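Local coordinates for protein putative alpha-L-fucosidase (Bacteroides thetaiotaomicron VPI-5482, PDB 3GZA) that probably hydrolyses alpha-L-fucosides, releasing fucose, as a putative exported fucosidase of glycosyl hydrolase family 29, at residues Y28-D34 and Y51-P56. Sequence-based numbering, arbitrary orientation.
Sequences YDLHVFD and YNIFNP. With NA (sodium ion), chain G.
Phe33 lays one ring face against the backbone of Phe54, whose CA sits 4.0 Å from the ring centroid and only 10° off its normal, a CH-pi contact in which the flat pi face receives the CA-H. With CG anti to the backbone N (chi1 -169°), Phe54 turns its ring toward Phe33. The two rings lie obliquely, planes at 50°. Phe54 CD2 comes 3.3 Å from Phe33 CE1. Tyr28 completes this aromatic cluster, its CE2 lying 4.0 Å from Phe54 CZ, while its OH touches Pro56 CB and is hydrogen-bonded to the carbonyl of Asp320. Pro56, compact and rigid, also borders the Phe33 ring through CD.

Among the aliphatics, leucine's fork lets Leu30 meet two partners, CD1 touching Tyr51 CB and CD2 lying 3.8 Å from Phe54 CB. Ile53 sets CG1 against Phe33 CB and reaches with CD1 to Leu30 O, 3.3 Å away.

Two carboxylates organise the 28-34 turn: Asp29 OD1 accepts from Leu30 N (2.6 Å), and Asp34 OD1 binds a sodium ion with His31 O, Ile36 O and three waters. Cluster and aliphatic contacts thus join two loops of the TIM-barrel domain, following strand 22-26 and preceding helix 61-69, each with a short 3-10 segment, the sodium site built into the first.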
loop_
_atom_site.group_PDB
_atom_site.type_symbol
_atom_site.label_atom_id
_atom_site.label_comp_id
_atom_site.label_asym_id
_atom_site.label_seq_id
_atom_site.Cartn_x
_atom_site.Cartn_y
_atom_site.Cartn_z
ATOM N N TYR A 28 13.391 4.099 -12.852
ATOM C CA TYR A 28 12.295 3.302 -13.347
ATOM C C TYR A 28 11.209 3.322 -12.274
ATOM O O TYR A 28 11.515 3.112 -11.097
ATOM C CB TYR A 28 12.816 1.896 -13.619
ATOM C CG TYR A 28 12.172 1.096 -14.729
ATOM C CD1 TYR A 28 12.024 1.668 -15.967
ATOM C CD2 TYR A 28 11.821 -0.218 -14.538
ATOM C CE1 TYR A 28 11.526 0.934 -17.019
ATOM C CE2 TYR A 28 11.305 -0.959 -15.571
ATOM C CZ TYR A 28 11.210 -0.387 -16.801
ATOM O OH TYR A 28 10.757 -1.104 -17.880
ATOM N N ASP A 29 10.006 3.658 -12.655
ATOM C CA ASP A 29 8.866 3.694 -11.762
ATOM C C ASP A 29 7.623 3.556 -12.621
ATOM O O ASP A 29 7.707 3.501 -13.849
ATOM C CB ASP A 29 8.918 4.987 -10.913
ATOM C CG ASP A 29 8.076 4.939 -9.629
ATOM O OD1 ASP A 29 7.129 4.085 -9.512
ATOM O OD2 ASP A 29 8.362 5.794 -8.745
ATOM N N LEU A 30 6.445 3.511 -11.973
ATOM C CA LEU A 30 5.209 3.162 -12.701
ATOM C C LEU A 30 4.846 4.066 -13.865
ATOM O O LEU A 30 4.288 3.608 -14.875
ATOM C CB LEU A 30 4.046 3.117 -11.697
ATOM C CG LEU A 30 4.169 2.096 -10.564
ATOM C CD1 LEU A 30 3.106 2.398 -9.474
ATOM C CD2 LEU A 30 4.069 0.631 -11.082
ATOM N N HIS A 31 5.110 5.350 -13.742
ATOM C CA HIS A 31 4.732 6.333 -14.733
ATOM C C HIS A 31 5.528 6.207 -16.029
ATOM O O HIS A 31 5.148 6.835 -17.020
ATOM C CB HIS A 31 4.848 7.763 -14.178
ATOM C CG HIS A 31 6.181 8.082 -13.602
ATOM N ND1 HIS A 31 7.295 8.361 -14.384
ATOM C CD2 HIS A 31 6.614 8.077 -12.318
ATOM C CE1 HIS A 31 8.325 8.576 -13.590
ATOM N NE2 HIS A 31 7.944 8.409 -12.335
ATOM N N VAL A 32 6.622 5.438 -16.054
ATOM C CA VAL A 32 7.283 5.177 -17.326
ATOM C C VAL A 32 6.345 4.510 -18.346
ATOM O O VAL A 32 6.493 4.662 -19.579
ATOM C CB VAL A 32 8.533 4.316 -17.108
ATOM C CG1 VAL A 32 9.062 3.715 -18.407
ATOM C CG2 VAL A 32 9.615 5.114 -16.345
ATOM N N PHE A 33 5.286 3.842 -17.843
ATOM C CA PHE A 33 4.378 3.053 -18.662
ATOM C C PHE A 33 3.063 3.744 -18.978
ATOM O O PHE A 33 2.129 3.101 -19.591
ATOM C CB PHE A 33 4.089 1.739 -17.912
ATOM C CG PHE A 33 5.313 0.914 -17.630
ATOM C CD1 PHE A 33 6.126 1.223 -16.534
ATOM C CD2 PHE A 33 5.613 -0.173 -18.454
ATOM C CE1 PHE A 33 7.257 0.442 -16.277
ATOM C CE2 PHE A 33 6.719 -0.937 -18.255
ATOM C CZ PHE A 33 7.547 -0.639 -17.173
ATOM N N ASP A 34 2.970 5.034 -18.630
ATOM C CA ASP A 34 1.714 5.756 -18.777
ATOM C C ASP A 34 1.462 6.452 -20.119
ATOM O O ASP A 34 0.443 7.124 -20.297
ATOM C CB ASP A 34 1.489 6.737 -17.636
ATOM C CG ASP A 34 2.373 7.946 -17.678
ATOM O OD1 ASP A 34 3.131 8.077 -18.650
ATOM O OD2 ASP A 34 2.329 8.774 -16.716
ATOM N N TYR A 51 -1.586 0.436 -11.248
ATOM C CA TYR A 51 -0.221 -0.024 -11.284
ATOM C C TYR A 51 0.038 -1.162 -12.271
ATOM O O TYR A 51 1.202 -1.468 -12.564
ATOM C CB TYR A 51 0.303 -0.389 -9.909
ATOM C CG TYR A 51 -0.596 -1.264 -9.037
ATOM C CD1 TYR A 51 -0.711 -2.635 -9.186
ATOM C CD2 TYR A 51 -1.286 -0.660 -7.979
ATOM C CE1 TYR A 51 -1.515 -3.372 -8.336
ATOM C CE2 TYR A 51 -2.066 -1.377 -7.129
ATOM C CZ TYR A 51 -2.174 -2.717 -7.285
ATOM O OH TYR A 51 -2.983 -3.395 -6.425
ATOM N N ASN A 52 -0.999 -1.797 -12.824
ATOM C CA ASN A 52 -0.781 -2.829 -13.818
ATOM C C ASN A 52 -0.389 -2.325 -15.197
ATOM O O ASN A 52 -0.237 -3.094 -16.140
ATOM C CB ASN A 52 -1.883 -3.889 -13.828
ATOM C CG ASN A 52 -1.660 -4.904 -12.709
ATOM O OD1 ASN A 52 -0.583 -5.520 -12.613
ATOM N ND2 ASN A 52 -2.653 -5.063 -11.844
ATOM N N ILE A 53 -0.204 -1.022 -15.330
ATOM C CA ILE A 53 0.435 -0.534 -16.542
ATOM C C ILE A 53 1.904 -1.022 -16.538
ATOM O O ILE A 53 2.563 -1.055 -17.592
ATOM C CB ILE A 53 0.363 1.006 -16.680
ATOM C CG1 ILE A 53 1.025 1.766 -15.502
ATOM C CG2 ILE A 53 -1.098 1.450 -16.916
ATOM C CD1 ILE A 53 1.077 3.337 -15.637
ATOM N N PHE A 54 2.409 -1.397 -15.364
ATOM C CA PHE A 54 3.779 -1.883 -15.248
ATOM C C PHE A 54 3.852 -3.279 -15.854
ATOM O O PHE A 54 3.465 -4.272 -15.199
ATOM C CB PHE A 54 4.197 -1.971 -13.787
ATOM C CG PHE A 54 5.684 -2.201 -13.596
ATOM C CD1 PHE A 54 6.208 -3.480 -13.542
ATOM C CD2 PHE A 54 6.540 -1.128 -13.466
ATOM C CE1 PHE A 54 7.542 -3.701 -13.461
ATOM C CE2 PHE A 54 7.922 -1.318 -13.330
ATOM C CZ PHE A 54 8.421 -2.619 -13.302
ATOM N N ASN A 55 4.420 -3.387 -17.049
ATOM C CA ASN A 55 4.497 -4.655 -17.772
ATOM C C ASN A 55 5.655 -4.713 -18.772
ATOM O O ASN A 55 5.407 -4.765 -19.986
ATOM C CB ASN A 55 3.137 -4.910 -18.440
ATOM C CG ASN A 55 2.991 -6.300 -18.986
ATOM O OD1 ASN A 55 3.545 -7.257 -18.427
ATOM N ND2 ASN A 55 2.226 -6.437 -20.077
ATOM N N PRO A 56 6.911 -4.662 -18.289
ATOM C CA PRO A 56 8.083 -4.675 -19.184
ATOM C C PRO A 56 8.327 -6.130 -19.652
ATOM O O PRO A 56 9.167 -6.849 -19.103
ATOM C CB PRO A 56 9.204 -4.146 -18.317
ATOM C CG PRO A 56 8.856 -4.502 -16.937
ATOM C CD PRO A 56 7.312 -4.565 -16.883
HETATM NA NA NA G . 5.455 8.739 -18.413
HETATM O O HOH W 1 7.612 8.953 -17.246
HETATM O O HOH W 2 6.833 7.508 -19.945
HETATM O O HOH W 3 4.323 10.370 -16.786
#